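Long-range contact in UDP-N-acetylglucosamine 3-dehydrogenase (Acidithiobacillus ferrooxidans, PDB 7BVJ), which catalyses the NAD(+)-dependent oxidation of the glucosamine 3-position of UDP-N-acetylglucosamine to a ketone, a step in lipid A biosynthesis: residues G135-L140 and M222-Q227. Numbering follows the deposited sequence.
Sequences GAPRYL and MRIFWQ. With F8U ((2R,3R)-2,3-bis(oxidanyl)butane-1,4-disulfonic acid), chain F.
Phe225 O is gripped by two consecutive amides in its carbonyl plane, Arg138 N at 2.7 Å and Tyr139 N at 3.1 Å. The second N-H points more directly (160° at the hydrogen, against 141°). Two residues facing one make a classic beta bulge where strand 139-147 begins pairing antiparallel with strand 219-225. Phe225 N returns a bond to Tyr139 O, closing the hydrogen-bonded pair; Leu140 with Ile224 forms the following non-hydrogen-bonded pair. Before the bulge, Gly135 O accepts from Trp226 NE1 over 2.7 Å, almost in the indole plane, the donor well above the carbonyl plane. Pro137 CA sits over the five-membered ring of Trp226, 3.7 Å from its centroid, a CH-pi contact; Pro137 CB presses tightly on Ile224 CG2 at 3.4 Å. On the other sheet face, with Tyr139 CG anti to the backbone N and Phe225 CG anti to the carbonyl carbon, the rings lie side by side, planes 40° apart, Phe225 CD2 at the tyrosine edge 3.3 Å from Tyr139 CD2. Tyr139 OH hydrogen-bonds Glu141 OE2 and Asn208 ND2. F8U C01 lies over one Arg223 guanidinium face, toward its rim; NH2 salt-bridges Glu143 OE2. Backbone bonds thus set the register; the indole meets residues 135-137 by N-H and face.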
loop_
_atom_site.group_PDB
_atom_site.type_symbol
_atom_site.label_atom_id
_atom_site.label_comp_id
_atom_site.label_asym_id
_atom_site.label_seq_id
_atom_site.Cartn_x
_atom_site.Cartn_y
_atom_site.Cartn_z
ATOM N N GLY A 135 3.414 17.013 -12.866
ATOM C CA GLY A 135 4.830 16.879 -12.598
ATOM C C GLY A 135 5.087 16.510 -11.147
ATOM O O GLY A 135 4.178 16.371 -10.323
ATOM N N ALA A 136 6.366 16.339 -10.844
ATOM C CA ALA A 136 6.781 16.014 -9.491
ATOM C C ALA A 136 6.444 17.158 -8.540
ATOM O O ALA A 136 6.862 18.303 -8.776
ATOM C CB ALA A 136 8.287 15.730 -9.452
ATOM N N PRO A 137 5.704 16.901 -7.461
ATOM C CA PRO A 137 5.517 17.943 -6.446
ATOM C C PRO A 137 6.851 18.364 -5.860
ATOM O O PRO A 137 7.808 17.588 -5.826
ATOM C CB PRO A 137 4.645 17.264 -5.386
ATOM C CG PRO A 137 4.741 15.798 -5.680
ATOM C CD PRO A 137 4.948 15.680 -7.141
ATOM N N ARG A 138 6.894 19.605 -5.386
ATOM C CA ARG A 138 8.081 20.124 -4.727
ATOM C C ARG A 138 8.058 19.860 -3.230
ATOM O O ARG A 138 9.122 19.676 -2.628
ATOM C CB ARG A 138 8.220 21.628 -4.984
ATOM C CG ARG A 138 7.947 22.042 -6.426
ATOM C CD ARG A 138 8.896 21.337 -7.371
ATOM N NE ARG A 138 9.093 22.060 -8.620
ATOM C CZ ARG A 138 9.926 21.657 -9.571
ATOM N NH1 ARG A 138 10.619 20.533 -9.405
ATOM N NH2 ARG A 138 10.070 22.369 -10.681
ATOM N N TYR A 139 6.870 19.824 -2.623
ATOM C CA TYR A 139 6.753 19.522 -1.198
ATOM C C TYR A 139 5.510 18.676 -0.938
ATOM O O TYR A 139 4.452 18.940 -1.512
ATOM C CB TYR A 139 6.708 20.835 -0.398
ATOM C CG TYR A 139 6.519 20.718 1.101
ATOM C CD1 TYR A 139 7.421 20.025 1.893
ATOM C CD2 TYR A 139 5.451 21.341 1.724
ATOM C CE1 TYR A 139 7.241 19.925 3.264
ATOM C CE2 TYR A 139 5.263 21.255 3.074
ATOM C CZ TYR A 139 6.162 20.549 3.849
ATOM O OH TYR A 139 5.963 20.488 5.216
ATOM N N LEU A 140 5.631 17.649 -0.084
ATOM C CA LEU A 140 4.470 16.879 0.372
ATOM C C LEU A 140 4.436 16.846 1.902
ATOM O O LEU A 140 5.460 16.622 2.553
ATOM C CB LEU A 140 4.461 15.427 -0.145
ATOM C CG LEU A 140 4.800 15.042 -1.573
ATOM C CD1 LEU A 140 6.307 14.952 -1.722
ATOM C CD2 LEU A 140 4.167 13.705 -1.919
ATOM N N MET A 222 -3.296 14.610 3.037
ATOM C CA MET A 222 -2.048 14.949 2.354
ATOM C C MET A 222 -2.204 16.279 1.637
ATOM O O MET A 222 -3.087 16.436 0.786
ATOM C CB MET A 222 -1.624 13.877 1.346
ATOM C CG MET A 222 -0.285 14.199 0.646
ATOM S SD MET A 222 0.256 12.919 -0.519
ATOM C CE MET A 222 0.973 11.747 0.611
ATOM N N ARG A 223 -1.335 17.224 1.959
ATOM C CA ARG A 223 -1.204 18.449 1.198
ATOM C C ARG A 223 0.031 18.348 0.304
ATOM O O ARG A 223 1.062 17.786 0.695
ATOM C CB ARG A 223 -1.138 19.651 2.144
ATOM C CG ARG A 223 -2.493 19.900 2.813
ATOM C CD ARG A 223 -2.427 20.865 3.997
ATOM N NE ARG A 223 -1.568 20.383 5.082
ATOM C CZ ARG A 223 -1.919 19.470 5.991
ATOM N NH1 ARG A 223 -3.123 18.906 5.978
ATOM N NH2 ARG A 223 -1.053 19.116 6.917
ATOM N N ILE A 224 -0.108 18.836 -0.927
ATOM C CA ILE A 224 0.889 18.674 -1.972
ATOM C C ILE A 224 1.112 20.031 -2.628
ATOM O O ILE A 224 0.148 20.707 -3.009
ATOM C CB ILE A 224 0.442 17.628 -3.003
ATOM C CG1 ILE A 224 -0.049 16.347 -2.303
ATOM C CG2 ILE A 224 1.546 17.355 -3.976
ATOM C CD1 ILE A 224 -0.454 15.248 -3.257
ATOM N N PHE A 225 2.375 20.430 -2.757
ATOM C CA PHE A 225 2.756 21.741 -3.263
ATOM C C PHE A 225 3.621 21.580 -4.506
ATOM O O PHE A 225 4.705 20.976 -4.452
ATOM C CB PHE A 225 3.519 22.547 -2.204
ATOM C CG PHE A 225 2.750 22.794 -0.931
ATOM C CD1 PHE A 225 2.183 24.036 -0.675
ATOM C CD2 PHE A 225 2.620 21.791 0.030
ATOM C CE1 PHE A 225 1.478 24.259 0.510
ATOM C CE2 PHE A 225 1.920 22.014 1.210
ATOM C CZ PHE A 225 1.350 23.248 1.444
ATOM N N TRP A 226 3.134 22.128 -5.618
ATOM C CA TRP A 226 3.909 22.386 -6.820
ATOM C C TRP A 226 4.213 23.875 -6.877
ATOM O O TRP A 226 3.746 24.662 -6.052
ATOM C CB TRP A 226 3.156 21.950 -8.081
ATOM C CG TRP A 226 2.869 20.479 -8.193
ATOM C CD1 TRP A 226 3.596 19.553 -8.889
ATOM C CD2 TRP A 226 1.761 19.771 -7.626
ATOM N NE1 TRP A 226 3.022 18.316 -8.773
ATOM C CE2 TRP A 226 1.889 18.421 -8.007
ATOM C CE3 TRP A 226 0.680 20.146 -6.817
ATOM C CZ2 TRP A 226 0.973 17.441 -7.616
ATOM C CZ3 TRP A 226 -0.222 19.188 -6.437
ATOM C CH2 TRP A 226 -0.083 17.842 -6.846
ATOM N N GLN A 227 4.992 24.271 -7.886
ATOM C CA GLN A 227 5.337 25.680 -8.046
ATOM C C GLN A 227 4.116 26.555 -8.305
ATOM O O GLN A 227 4.149 27.755 -8.012
ATOM C CB GLN A 227 6.335 25.832 -9.191
ATOM C CG GLN A 227 7.162 27.085 -9.131
ATOM C CD GLN A 227 8.592 26.835 -9.545
ATOM O OE1 GLN A 227 9.039 25.684 -9.617
ATOM N NE2 GLN A 227 9.326 27.909 -9.815
HETATM C C01 F8U F . -3.193 22.875 7.221
HETATM C C02 F8U F . -4.654 23.088 7.640
HETATM C C03 F8U F . -5.770 22.721 6.663
HETATM C C04 F8U F . -5.421 22.655 5.188
HETATM O O06 F8U F . -8.203 22.559 4.655
HETATM O O07 F8U F . -6.850 23.047 2.875
HETATM O O08 F8U F . -6.906 20.819 3.917
HETATM O O09 F8U F . -6.751 23.683 6.791
HETATM O O10 F8U F . -4.911 22.285 8.742
HETATM O O12 F8U F . -1.717 25.233 6.797
HETATM O O13 F8U F . -1.577 23.729 5.099
HETATM O O14 F8U F . -3.771 24.780 5.460
HETATM S S05 F8U F . -6.852 22.249 4.125
HETATM S S11 F8U F . -2.561 24.201 6.133
#